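Local coordinates for protein holliday junction resolvase Hjc (Sulfolobus solfataricus, PDB 4TKK) that resolves Holliday junctions during genetic recombination, acting as a magnesium-dependent, structure-specific endonuclease that makes paired nicks in opposing strands of four-way DNA junctions, at residues V26-A31 / P41-L46; V50-E55 / R129-K134; Y67-Q72 / T110-A115; I54-R59 / G90-G95. The protein carries 1 engineered substitution. All coordinates share one frame; numbering follows the deposited sequence.

Interaction 1 of 4, residues V26-A31 / P41-L46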
loop_
_atom_site.group_PDB
_atom_site.type_symbol
_atom_site.label_atom_id
_atom_site.label_comp_id
_atom_site.label_asym_id
_atom_site.label_seq_id
_atom_site.Cartn_x
_atom_site.Cartn_y
_atom_site.Cartn_z
ATOM N N VAL A 26 3.753 -4.791 -4.926
ATOM C CA VAL A 26 2.343 -4.801 -5.279
ATOM C C VAL A 26 1.518 -5.608 -4.323
ATOM O O VAL A 26 1.940 -6.674 -3.883
ATOM C CB VAL A 26 2.125 -5.264 -6.734
ATOM C CG1 VAL A 26 0.669 -5.100 -7.156
ATOM C CG2 VAL A 26 3.067 -4.531 -7.699
ATOM N N VAL A 27 0.337 -5.078 -3.982
ATOM C CA VAL A 27 -0.619 -5.751 -3.124
ATOM C C VAL A 27 -2.030 -5.631 -3.720
ATOM O O VAL A 27 -2.426 -4.575 -4.220
ATOM C CB VAL A 27 -0.494 -5.383 -1.619
ATOM C CG1 VAL A 27 -0.774 -3.916 -1.366
ATOM C CG2 VAL A 27 -1.392 -6.258 -0.748
ATOM N N ARG A 28 -2.726 -6.754 -3.777
ATOM C CA ARG A 28 -4.091 -6.802 -4.262
ATOM C C ARG A 28 -4.991 -6.624 -3.045
ATOM O O ARG A 28 -4.763 -7.241 -2.000
ATOM C CB ARG A 28 -4.376 -8.129 -4.949
ATOM C CG ARG A 28 -3.885 -8.146 -6.387
ATOM C CD ARG A 28 -4.231 -9.431 -7.101
ATOM N NE ARG A 28 -5.661 -9.517 -7.397
ATOM C CZ ARG A 28 -6.418 -10.572 -7.117
ATOM N NH1 ARG A 28 -5.885 -11.649 -6.555
ATOM N NH2 ARG A 28 -7.713 -10.562 -7.403
ATOM N N ALA A 29 -5.966 -5.727 -3.140
ATOM C CA ALA A 29 -6.875 -5.493 -2.026
ATOM C C ALA A 29 -7.616 -6.781 -1.694
ATOM O O ALA A 29 -8.097 -7.451 -2.612
ATOM C CB ALA A 29 -7.869 -4.414 -2.384
ATOM N N PRO A 30 -7.709 -7.168 -0.411
ATOM C CA PRO A 30 -8.483 -8.383 -0.090
ATOM C C PRO A 30 -9.994 -8.208 -0.311
ATOM O O PRO A 30 -10.469 -7.085 -0.542
ATOM C CB PRO A 30 -8.125 -8.689 1.367
ATOM C CG PRO A 30 -7.464 -7.475 1.895
ATOM C CD PRO A 30 -7.201 -6.495 0.805
ATOM N N ALA A 31 -10.732 -9.337 -0.307
ATOM C CA ALA A 31 -12.186 -9.398 -0.499
ATOM C C ALA A 31 -12.901 -9.096 0.804
ATOM O O ALA A 31 -12.989 -7.936 1.191
ATOM C CB ALA A 31 -12.587 -10.773 -1.001
ATOM N N PRO A 41 -8.729 0.406 -3.235
ATOM C CA PRO A 41 -8.503 0.127 -4.671
ATOM C C PRO A 41 -7.990 -1.292 -4.870
ATOM O O PRO A 41 -7.268 -1.809 -4.013
ATOM C CB PRO A 41 -7.456 1.166 -5.079
ATOM C CG PRO A 41 -7.596 2.255 -4.083
ATOM C CD PRO A 41 -7.924 1.564 -2.795
ATOM N N ASP A 42 -8.426 -1.947 -5.959
ATOM C CA ASP A 42 -8.072 -3.336 -6.274
ATOM C C ASP A 42 -6.596 -3.621 -6.206
ATOM O O ASP A 42 -6.194 -4.613 -5.615
ATOM C CB ASP A 42 -8.622 -3.738 -7.648
ATOM C CG ASP A 42 -10.119 -3.644 -7.706
ATOM O OD1 ASP A 42 -10.767 -4.124 -6.770
ATOM O OD2 ASP A 42 -10.641 -3.120 -8.710
ATOM N N ILE A 43 -5.795 -2.740 -6.795
ATOM C CA ILE A 43 -4.347 -2.895 -6.850
ATOM C C ILE A 43 -3.661 -1.688 -6.232
ATOM O O ILE A 43 -3.972 -0.547 -6.561
ATOM C CB ILE A 43 -3.883 -3.169 -8.318
ATOM C CG1 ILE A 43 -4.534 -4.471 -8.877
ATOM C CG2 ILE A 43 -2.353 -3.191 -8.448
ATOM C CD1 ILE A 43 -4.444 -4.649 -10.385
ATOM N N ILE A 44 -2.696 -1.963 -5.361
ATOM C CA ILE A 44 -1.847 -0.967 -4.739
ATOM C C ILE A 44 -0.423 -1.359 -5.122
ATOM O O ILE A 44 0.026 -2.453 -4.798
ATOM C CB ILE A 44 -2.062 -0.884 -3.213
ATOM C CG1 ILE A 44 -3.514 -0.479 -2.910
ATOM C CG2 ILE A 44 -1.063 0.080 -2.567
ATOM C CD1 ILE A 44 -4.020 -1.006 -1.696
ATOM N N ALA A 45 0.244 -0.480 -5.845
ATOM C CA ALA A 45 1.592 -0.681 -6.336
ATOM C C ALA A 45 2.455 0.442 -5.796
ATOM O O ALA A 45 2.082 1.615 -5.858
ATOM C CB ALA A 45 1.594 -0.687 -7.858
ATOM N N LEU A 46 3.556 0.062 -5.171
ATOM C CA LEU A 46 4.455 0.986 -4.518
ATOM C C LEU A 46 5.842 0.846 -5.079
ATOM O O LEU A 46 6.370 -0.255 -5.190
ATOM C CB LEU A 46 4.473 0.704 -2.998
ATOM C CG LEU A 46 3.122 0.488 -2.294
ATOM C CD1 LEU A 46 3.331 -0.109 -0.937
ATOM C CD2 LEU A 46 2.315 1.787 -2.214
#
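Val27 and Ile44 form the hydrogen-bonded pair at the middle of this antiparallel ladder. Two nearly straight backbone bonds join them, Val27 N to Ile44 O (2.8 Å) and Ile44 N to Val27 O (2.9 Å). A third bond continues the zipper past the end of strand 25-28, where Ala29 N donates to Asp42 O at 2.7 Å. The non-hydrogen-bonded pairs Val26–Ala45 and Arg28–Ile43 lie between and beyond these bonds, and weaker CA-H...O contacts add to them, such as Val26 CA to Ile44 O (3.3 Å).

The two strands are antiparallel neighbours in the five-stranded mixed sheet of a PD-(D/E)XK nuclease, and Pro41-Asp42 supplies the PD of that signature. On the next strand a single residue, Ile54, is set opposite Asp42 and Ile43 together, which makes a classic beta bulge.

Apolar contact falls on both faces of the ladder. Toward helix 10-21, the side chains of Val26 and Ile43 cross, Val26 CG1 lying 3.8 Å from Ile43 CG2, while Val26 CG2 lies 4.1 Å from Ala45 CB. On the other face Val27 and Ile44 run side by side; a chi1 of 63° sets Val27 CG1 between its own backbone N and carbonyl carbon and brings it to 3.8 Å from Ile44 CB. Val27 of the second subunit packs on Ile44.

The charged ends turn elsewhere. Asp42, an inferred magnesium ligand, bonds Met56 N and forms a salt bridge with Lys57, and Arg28 pairs with Glu12, another inferred ligand.

Interaction 2 of 4, residues V50-E55 / R129-K134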
loop_
_atom_site.group_PDB
_atom_site.type_symbol
_atom_site.label_atom_id
_atom_site.label_comp_id
_atom_site.label_asym_id
_atom_site.label_seq_id
_atom_site.Cartn_x
_atom_site.Cartn_y
_atom_site.Cartn_z
ATOM N N VAL A 50 6.495 6.196 -4.411
ATOM C CA VAL A 50 5.377 6.504 -5.295
ATOM C C VAL A 50 4.316 5.434 -5.099
ATOM O O VAL A 50 4.616 4.246 -5.097
ATOM C CB VAL A 50 5.797 6.664 -6.777
ATOM C CG1 VAL A 50 4.589 6.962 -7.655
ATOM C CG2 VAL A 50 6.828 7.773 -6.916
ATOM N N ILE A 51 3.083 5.883 -4.876
ATOM C CA ILE A 51 1.925 5.066 -4.600
ATOM C C ILE A 51 0.990 5.162 -5.787
ATOM O O ILE A 51 0.539 6.254 -6.152
ATOM C CB ILE A 51 1.243 5.526 -3.290
ATOM C CG1 ILE A 51 2.228 5.549 -2.096
ATOM C CG2 ILE A 51 -0.001 4.672 -2.990
ATOM C CD1 ILE A 51 1.766 6.454 -0.908
ATOM N N ILE A 52 0.719 4.012 -6.399
ATOM C CA ILE A 52 -0.199 3.937 -7.512
ATOM C C ILE A 52 -1.320 3.070 -7.108
ATOM O O ILE A 52 -1.121 2.042 -6.453
ATOM C CB ILE A 52 0.391 3.702 -8.934
ATOM C CG1 ILE A 52 0.785 2.321 -9.278
ATOM C CG2 ILE A 52 1.376 4.818 -9.340
ATOM C CD1 ILE A 52 0.608 2.018 -10.794
ATOM N N LEU A 53 -2.512 3.540 -7.396
ATOM C CA LEU A 53 -3.726 2.829 -6.999
ATOM C C LEU A 53 -4.501 2.612 -8.237
ATOM O O LEU A 53 -4.697 3.535 -9.012
ATOM C CB LEU A 53 -4.536 3.648 -5.939
ATOM C CG LEU A 53 -3.721 4.140 -4.768
ATOM C CD1 LEU A 53 -4.445 5.185 -4.020
ATOM C CD2 LEU A 53 -3.288 2.971 -3.858
ATOM N N ILE A 54 -4.867 1.371 -8.464
ATOM C CA ILE A 54 -5.600 1.006 -9.654
ATOM C C ILE A 54 -6.896 0.319 -9.308
ATOM O O ILE A 54 -6.915 -0.734 -8.652
ATOM C CB ILE A 54 -4.758 0.176 -10.660
ATOM C CG1 ILE A 54 -3.524 0.950 -11.129
ATOM C CG2 ILE A 54 -5.628 -0.207 -11.868
ATOM C CD1 ILE A 54 -2.382 0.010 -11.701
ATOM N N GLU A 55 -7.976 0.891 -9.819
ATOM C CA GLU A 55 -9.304 0.339 -9.662
ATOM C C GLU A 55 -9.621 -0.419 -10.942
ATOM O O GLU A 55 -9.538 0.141 -12.027
ATOM C CB GLU A 55 -10.330 1.466 -9.398
ATOM C CG GLU A 55 -11.729 0.946 -9.127
ATOM C CD GLU A 55 -11.901 0.190 -7.827
ATOM O OE1 GLU A 55 -10.887 -0.118 -7.159
ATOM O OE2 GLU A 55 -13.065 -0.130 -7.498
ATOM N N ARG A 129 6.279 5.081 -16.474
ATOM C CA ARG A 129 7.036 6.271 -16.875
ATOM C C ARG A 129 6.687 7.465 -16.015
ATOM O O ARG A 129 7.587 8.214 -15.623
ATOM C CB ARG A 129 6.880 6.576 -18.376
ATOM C CG ARG A 129 7.621 5.554 -19.236
ATOM C CD ARG A 129 7.435 5.754 -20.734
ATOM N NE ARG A 129 7.877 4.573 -21.483
ATOM C CZ ARG A 129 9.138 4.324 -21.837
ATOM N NH1 ARG A 129 10.105 5.183 -21.529
ATOM N NH2 ARG A 129 9.441 3.219 -22.504
ATOM N N LEU A 130 5.402 7.613 -15.659
ATOM C CA LEU A 130 4.963 8.679 -14.754
ATOM C C LEU A 130 5.521 8.427 -13.357
ATOM O O LEU A 130 5.849 9.376 -12.660
ATOM C CB LEU A 130 3.425 8.775 -14.685
ATOM C CG LEU A 130 2.713 9.425 -15.866
ATOM C CD1 LEU A 130 1.245 9.419 -15.663
ATOM C CD2 LEU A 130 3.158 10.866 -16.064
ATOM N N VAL A 131 5.643 7.146 -12.964
ATOM C CA VAL A 131 6.186 6.751 -11.662
ATOM C C VAL A 131 7.682 7.079 -11.627
ATOM O O VAL A 131 8.127 7.770 -10.709
ATOM C CB VAL A 131 5.876 5.274 -11.319
ATOM C CG1 VAL A 131 6.605 4.828 -10.059
ATOM C CG2 VAL A 131 4.378 5.061 -11.183
ATOM N N GLU A 132 8.436 6.644 -12.659
ATOM C CA GLU A 132 9.867 6.925 -12.785
ATOM C C GLU A 132 10.143 8.430 -12.769
ATOM O O GLU A 132 11.093 8.867 -12.119
ATOM C CB GLU A 132 10.471 6.242 -14.027
ATOM C CG GLU A 132 10.364 4.712 -14.053
ATOM C CD GLU A 132 10.787 3.886 -12.839
ATOM O OE1 GLU A 132 11.658 4.344 -12.059
ATOM O OE2 GLU A 132 10.277 2.745 -12.704
ATOM N N ALA A 133 9.246 9.224 -13.399
ATOM C CA ALA A 133 9.313 10.686 -13.437
ATOM C C ALA A 133 9.074 11.290 -12.061
ATOM O O ALA A 133 9.823 12.191 -11.676
ATOM C CB ALA A 133 8.315 11.246 -14.439
ATOM N N LYS A 134 8.044 10.800 -11.311
ATOM C CA LYS A 134 7.754 11.277 -9.954
ATOM C C LYS A 134 8.966 10.993 -9.065
ATOM O O LYS A 134 9.368 11.891 -8.326
ATOM C CB LYS A 134 6.490 10.635 -9.342
ATOM C CG LYS A 134 5.158 11.062 -9.956
ATOM C CD LYS A 134 4.111 9.931 -9.835
ATOM C CE LYS A 134 3.036 9.942 -10.902
ATOM N NZ LYS A 134 2.261 8.676 -10.920
#
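Val50 and Ile52 meet Val131 and Lys134 without any ring or other planar side-chain group in the contact; both strand residues point from the strand toward the helix. Helix 124-139 lies against that face of the mixed sheet of the nuclease fold, in an alpha-on-beta packing whose short axes pass 9.2 Å apart. The helical segment runs roughly against the strand direction, at 155°.

Val50 fits against two consecutive turns. Its CG1, placed anti to the backbone N by a chi1 of 179°, touches Val131 CG1 at 3.8 Å and Lys134 CD at 3.7 Å. Its CG2 rests on Lys134 CB, again at 3.8 Å, where the extended lysine chain crosses the valine at about a right angle. Beyond CG the lysine carries its length along the sheet, so that its methylenes rather than its ammonium do most of the packing. Phe24 also packs on Val131, while Leu127 of the same helix continues the apolar layer over Ile52 and Ile54.

At the other end of the contact Ile52 points its CG2 branch at the second valine methyl, and Ile52 CG2 to Val131 CG2 measures 3.5 Å.

Interaction 3 of 4, residues Y67-Q72 / T110-A115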
loop_
_atom_site.group_PDB
_atom_site.type_symbol
_atom_site.label_atom_id
_atom_site.label_comp_id
_atom_site.label_asym_id
_atom_site.label_seq_id
_atom_site.Cartn_x
_atom_site.Cartn_y
_atom_site.Cartn_z
ATOM N N TYR A 67 -18.498 4.035 -15.867
ATOM C CA TYR A 67 -18.739 4.852 -14.698
ATOM C C TYR A 67 -18.475 4.057 -13.456
ATOM O O TYR A 67 -18.516 2.825 -13.487
ATOM C CB TYR A 67 -20.148 5.488 -14.698
ATOM C CG TYR A 67 -21.268 4.510 -14.453
ATOM C CD1 TYR A 67 -21.877 3.836 -15.508
ATOM C CD2 TYR A 67 -21.723 4.254 -13.167
ATOM C CE1 TYR A 67 -22.906 2.924 -15.284
ATOM C CE2 TYR A 67 -22.744 3.343 -12.930
ATOM C CZ TYR A 67 -23.345 2.696 -13.995
ATOM O OH TYR A 67 -24.352 1.807 -13.747
ATOM N N VAL A 68 -18.181 4.777 -12.362
ATOM C CA VAL A 68 -17.990 4.226 -11.013
ATOM C C VAL A 68 -19.065 4.930 -10.168
ATOM O O VAL A 68 -19.203 6.163 -10.229
ATOM C CB VAL A 68 -16.540 4.455 -10.469
ATOM C CG1 VAL A 68 -16.389 3.920 -9.053
ATOM C CG2 VAL A 68 -15.500 3.823 -11.406
ATOM N N ARG A 69 -19.846 4.144 -9.420
ATOM C CA ARG A 69 -20.890 4.679 -8.558
ATOM C C ARG A 69 -20.268 5.507 -7.467
ATOM O O ARG A 69 -19.160 5.190 -7.016
ATOM C CB ARG A 69 -21.728 3.553 -7.958
ATOM C CG ARG A 69 -22.746 2.951 -8.926
ATOM C CD ARG A 69 -23.310 1.691 -8.333
ATOM N NE ARG A 69 -24.711 1.814 -7.944
ATOM C CZ ARG A 69 -25.142 1.887 -6.684
ATOM N NH1 ARG A 69 -24.280 1.831 -5.673
ATOM N NH2 ARG A 69 -26.441 1.998 -6.426
ATOM N N ARG A 70 -20.986 6.575 -7.055
ATOM C CA ARG A 70 -20.622 7.543 -6.018
ATOM C C ARG A 70 -19.896 6.949 -4.814
ATOM O O ARG A 70 -18.798 7.400 -4.514
ATOM C CB ARG A 70 -21.852 8.348 -5.551
ATOM C CG ARG A 70 -21.521 9.551 -4.655
ATOM C CD ARG A 70 -22.485 9.715 -3.494
ATOM N NE ARG A 70 -23.703 10.419 -3.903
ATOM C CZ ARG A 70 -24.874 9.828 -4.134
ATOM N NH1 ARG A 70 -25.003 8.513 -3.993
ATOM N NH2 ARG A 70 -25.924 10.548 -4.513
ATOM N N GLU A 71 -20.508 5.991 -4.107
ATOM C CA GLU A 71 -19.882 5.475 -2.904
ATOM C C GLU A 71 -18.598 4.711 -3.110
ATOM O O GLU A 71 -17.670 4.895 -2.317
ATOM C CB GLU A 71 -20.851 4.846 -1.882
ATOM C CG GLU A 71 -21.798 3.780 -2.407
ATOM C CD GLU A 71 -22.759 3.265 -1.347
ATOM O OE1 GLU A 71 -23.989 3.394 -1.550
ATOM O OE2 GLU A 71 -22.284 2.758 -0.304
ATOM N N GLN A 72 -18.511 3.919 -4.196
ATOM C CA GLN A 72 -17.288 3.209 -4.531
ATOM C C GLN A 72 -16.211 4.233 -4.897
ATOM O O GLN A 72 -15.108 4.185 -4.358
ATOM C CB GLN A 72 -17.499 2.214 -5.690
ATOM C CG GLN A 72 -16.174 1.496 -6.109
ATOM C CD GLN A 72 -15.569 0.616 -5.030
ATOM O OE1 GLN A 72 -16.245 0.204 -4.090
ATOM N NE2 GLN A 72 -14.282 0.280 -5.132
ATOM N N THR A 110 -25.106 13.630 -9.258
ATOM C CA THR A 110 -25.359 12.542 -8.300
ATOM C C THR A 110 -24.073 12.093 -7.585
ATOM O O THR A 110 -24.153 11.366 -6.602
ATOM C CB THR A 110 -25.831 11.299 -9.037
ATOM O OG1 THR A 110 -25.755 11.516 -10.434
ATOM C CG2 THR A 110 -27.193 10.837 -8.609
ATOM N N GLY A 111 -22.912 12.411 -8.150
ATOM C CA GLY A 111 -21.642 12.017 -7.561
ATOM C C GLY A 111 -20.984 10.789 -8.164
ATOM O O GLY A 111 -20.036 10.255 -7.588
ATOM N N ASN A 112 -21.478 10.326 -9.321
ATOM C CA ASN A 112 -20.907 9.177 -10.021
ATOM C C ASN A 112 -19.788 9.703 -10.865
ATOM O O ASN A 112 -19.786 10.891 -11.194
ATOM C CB ASN A 112 -21.955 8.478 -10.894
ATOM C CG ASN A 112 -23.075 7.837 -10.114
ATOM O OD1 ASN A 112 -22.912 7.345 -9.011
ATOM N ND2 ASN A 112 -24.254 7.827 -10.667
ATOM N N TYR A 113 -18.832 8.842 -11.222
ATOM C CA TYR A 113 -17.684 9.290 -12.013
ATOM C C TYR A 113 -17.713 8.578 -13.337
ATOM O O TYR A 113 -17.686 7.359 -13.358
ATOM C CB TYR A 113 -16.358 9.069 -11.233
ATOM C CG TYR A 113 -16.212 10.011 -10.055
ATOM C CD1 TYR A 113 -16.938 9.812 -8.883
ATOM C CD2 TYR A 113 -15.388 11.131 -10.127
ATOM C CE1 TYR A 113 -16.834 10.689 -7.806
ATOM C CE2 TYR A 113 -15.272 12.018 -9.049
ATOM C CZ TYR A 113 -15.994 11.789 -7.888
ATOM O OH TYR A 113 -15.872 12.627 -6.797
ATOM N N VAL A 114 -17.826 9.325 -14.435
ATOM C CA VAL A 114 -17.902 8.719 -15.758
ATOM C C VAL A 114 -16.709 8.971 -16.645
ATOM O O VAL A 114 -16.134 10.061 -16.610
ATOM C CB VAL A 114 -19.286 8.832 -16.504
ATOM C CG1 VAL A 114 -20.428 9.195 -15.557
ATOM C CG2 VAL A 114 -19.247 9.780 -17.692
ATOM N N ALA A 115 -16.345 7.956 -17.443
ATOM C CA ALA A 115 -15.269 8.083 -18.416
ATOM C C ALA A 115 -15.920 8.532 -19.705
ATOM O O ALA A 115 -16.563 7.736 -20.384
ATOM C CB ALA A 115 -14.529 6.761 -18.600
#
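Asn112 reaches across to Arg70 with its side-chain amide: Asn112 OD1 accepts a hydrogen bond from Arg70 N at 2.9 Å, the donor lying in the carbonyl plane and the N-H bent to 151°. A chi1 of -66° turns the amide alongside its own backbone N and brings OD1 to the start of helix 70-83, where Arg69 occupies the N-cap position. A side chain from the opposite segment thereby satisfies one of the N-H groups of the first helical turn.

Arg70 itself folds back over the loop. Its chain bends at chi2 and chi3 until Thr110 O lies over one face of the guanidinium, 2.9 Å from both Arg70 NE and Arg70 NH2; this is probably favourable for the charge, but the angles are too poor for a hydrogen bond. Gly111 lies under the arginine chain, where a CB would run into Arg70 CG, and its backbone angles call for glycine in any case; Gly111 O also receives a CA-H...O contact from Arg70 CA at 3.2 Å.

Farther along, the aromatic residues part company. Tyr67 touches Val114 CG1 with its CB at 3.8 Å, after which its ring leads off, Arg59 being one of its neighbours. Tyr113 turns to the other face and packs on Ala73 and Ile77 of helix 70-83, beside Val68. Between the two faces run the backbone bonds Val68 N to Tyr113 O (2.8 Å) and Tyr113 N to Val68 O (2.9 Å). This is a short antiparallel ladder of the smaller, four-stranded sheet, leading directly into a helix whose Gln72 reaches the inferred magnesium ligand Glu55.

Interaction 4 of 4, residues I54-R59 / G90-G95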
loop_
_atom_site.group_PDB
_atom_site.type_symbol
_atom_site.label_atom_id
_atom_site.label_comp_id
_atom_site.label_asym_id
_atom_site.label_seq_id
_atom_site.Cartn_x
_atom_site.Cartn_y
_atom_site.Cartn_z
ATOM N N ILE A 54 -4.867 1.371 -8.464
ATOM C CA ILE A 54 -5.600 1.006 -9.654
ATOM C C ILE A 54 -6.896 0.319 -9.308
ATOM O O ILE A 54 -6.915 -0.734 -8.652
ATOM C CB ILE A 54 -4.758 0.176 -10.660
ATOM C CG1 ILE A 54 -3.524 0.950 -11.129
ATOM C CG2 ILE A 54 -5.628 -0.207 -11.868
ATOM C CD1 ILE A 54 -2.382 0.010 -11.701
ATOM N N GLU A 55 -7.976 0.891 -9.819
ATOM C CA GLU A 55 -9.304 0.339 -9.662
ATOM C C GLU A 55 -9.621 -0.419 -10.942
ATOM O O GLU A 55 -9.538 0.141 -12.027
ATOM C CB GLU A 55 -10.330 1.466 -9.398
ATOM C CG GLU A 55 -11.729 0.946 -9.127
ATOM C CD GLU A 55 -11.901 0.190 -7.827
ATOM O OE1 GLU A 55 -10.887 -0.118 -7.159
ATOM O OE2 GLU A 55 -13.065 -0.130 -7.498
ATOM N N MET A 56 -9.944 -1.692 -10.809
ATOM C CA MET A 56 -10.257 -2.541 -11.959
ATOM C C MET A 56 -11.756 -2.681 -12.178
ATOM O O MET A 56 -12.182 -2.812 -13.316
ATOM C CB MET A 56 -9.561 -3.904 -11.827
ATOM C CG MET A 56 -8.053 -3.838 -12.037
ATOM S SD MET A 56 -7.557 -2.999 -13.547
ATOM C CE MET A 56 -8.589 -3.815 -14.799
ATOM N N LYS A 57 -12.548 -2.577 -11.102
ATOM C CA LYS A 57 -14.006 -2.658 -11.124
ATOM C C LYS A 57 -14.575 -1.366 -11.691
ATOM O O LYS A 57 -14.076 -0.278 -11.411
ATOM C CB LYS A 57 -14.572 -2.814 -9.702
ATOM C CG LYS A 57 -14.114 -4.016 -8.899
ATOM C CD LYS A 57 -14.812 -4.074 -7.530
ATOM C CE LYS A 57 -14.431 -2.972 -6.548
ATOM N NZ LYS A 57 -13.102 -3.192 -5.920
ATOM N N SER A 58 -15.641 -1.488 -12.456
ATOM C CA SER A 58 -16.394 -0.370 -13.031
ATOM C C SER A 58 -17.709 -0.876 -13.592
ATOM O O SER A 58 -17.903 -2.087 -13.723
ATOM C CB SER A 58 -15.600 0.343 -14.119
ATOM O OG SER A 58 -15.349 -0.486 -15.241
ATOM N N ARG A 59 -18.614 0.039 -13.919
ATOM C CA ARG A 59 -19.871 -0.360 -14.519
ATOM C C ARG A 59 -19.936 0.306 -15.858
ATOM O O ARG A 59 -19.192 1.255 -16.110
ATOM C CB ARG A 59 -21.125 -0.023 -13.665
ATOM C CG ARG A 59 -20.973 0.192 -12.155
ATOM C CD ARG A 59 -21.109 -1.064 -11.344
ATOM N NE ARG A 59 -22.423 -1.158 -10.698
ATOM C CZ ARG A 59 -22.611 -1.497 -9.427
ATOM N NH1 ARG A 59 -21.571 -1.716 -8.630
ATOM N NH2 ARG A 59 -23.839 -1.597 -8.937
ATOM N N GLY A 90 -8.759 1.299 -14.294
ATOM C CA GLY A 90 -8.305 0.386 -15.317
ATOM C C GLY A 90 -9.459 0.053 -16.245
ATOM O O GLY A 90 -10.542 -0.307 -15.779
ATOM N N VAL A 91 -9.257 0.205 -17.553
ATOM C CA VAL A 91 -10.282 -0.146 -18.539
ATOM C C VAL A 91 -9.851 -1.306 -19.442
ATOM O O VAL A 91 -8.804 -1.246 -20.062
ATOM C CB VAL A 91 -11.001 1.031 -19.276
ATOM C CG1 VAL A 91 -11.497 2.077 -18.273
ATOM C CG2 VAL A 91 -10.124 1.678 -20.340
ATOM N N LYS A 92 -10.613 -2.387 -19.432
ATOM C CA LYS A 92 -10.342 -3.568 -20.254
ATOM C C LYS A 92 -10.714 -3.293 -21.704
ATOM O O LYS A 92 -11.863 -2.993 -22.005
ATOM C CB LYS A 92 -11.103 -4.786 -19.734
ATOM C CG LYS A 92 -10.714 -5.177 -18.321
ATOM C CD LYS A 92 -11.253 -6.544 -17.971
ATOM C CE LYS A 92 -12.642 -6.545 -17.403
ATOM N NZ LYS A 92 -13.017 -7.910 -16.933
ATOM N N LYS A 93 -9.717 -3.301 -22.582
ATOM C CA LYS A 93 -9.890 -3.167 -24.028
ATOM C C LYS A 93 -9.469 -4.537 -24.636
ATOM O O LYS A 93 -9.012 -5.401 -23.872
ATOM C CB LYS A 93 -9.064 -1.997 -24.586
ATOM C CG LYS A 93 -9.468 -0.611 -24.065
ATOM C CD LYS A 93 -10.695 -0.056 -24.759
ATOM C CE LYS A 93 -11.046 1.320 -24.231
ATOM N NZ LYS A 93 -12.336 1.815 -24.765
ATOM N N PRO A 94 -9.685 -4.835 -25.946
ATOM C CA PRO A 94 -9.295 -6.172 -26.452
ATOM C C PRO A 94 -7.777 -6.345 -26.441
ATOM O O PRO A 94 -7.060 -5.561 -27.056
ATOM C CB PRO A 94 -9.914 -6.220 -27.857
ATOM C CG PRO A 94 -10.902 -5.063 -27.892
ATOM C CD PRO A 94 -10.273 -4.023 -27.027
ATOM N N GLY A 95 -7.323 -7.291 -25.629
ATOM C CA GLY A 95 -5.917 -7.609 -25.411
ATOM C C GLY A 95 -5.082 -6.557 -24.699
ATOM O O GLY A 95 -3.883 -6.757 -24.484
HETATM O O HOH W 1 -12.857 -1.150 -15.455
#
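Gly90 and Glu55 make the tight side of this contact: Gly90 N gives a nearly straight bond to Glu55 O, 2.7 Å long with an angle of 170° at the hydrogen. Having no side chain, Gly90 lets the thioether of Met56 settle close by, and Met56 SD comes to 3.9 Å from Gly90 CA. The methionine gets there by bending at chi2 and chi3, with Met56 CE ending 4.1 Å from Gly90 O. Val11, Glu12 and Ile15 of helix 10-21 and Leu97 of strand 96-101 also border this side chain.

Strands 50-55 and 86-93 are parallel neighbours, connected through helix 70-83 in a beta-alpha-beta crossover. Just here strand 50-55 ends at Glu55, and Met56 and Lys57 follow it in the loop; together they form the (D/E)XK part of the nuclease signature. Glu55 is an inferred magnesium ligand and Lys57 a predicted transition-state stabiliser; the carboxylate points off from strand 86-93, where Gln72 and the backbone N of Asp42 hold it, its pairing with Lys57 being long and weak.

Past Gly90 the two chains part and direct contact gives way to a water. It donates to Met56 O (2.8 Å) and to Gly90 O (2.5 Å) and accepts from Ser58 OG (2.6 Å), so one molecule joins two carbonyls and a hydroxyl. On the outer side Lys92 is exposed to solvent, and its chain merely brushes the methionine, Lys92 CG lying 4.3 Å from Met56 CE.

How the interactions relate
Interactions 1, 2 and 4 share the five-stranded mixed sheet: 1 joins its edge strand 25-28 to 43-47, 2 lays the C-terminal helix 124-139 on strand 50-55, and 4 joins the end of that strand to 86-93. Interaction 3 lies in the smaller antiparallel sheet, about 20 Å from interaction 1 between centres, yet touches interaction 4 through Tyr67 and Arg59. Along the chain interaction 1 closes first, 2 and 4 start from the same strand, 3 is nested within the loop closed by 2, and the segments of 3 and 4 alternate. Asp42, Glu55, Lys57 and Gln72 converge, consistent with an active site built at the end of the large sheet, with helix 70-83 contributing a second-shell residue.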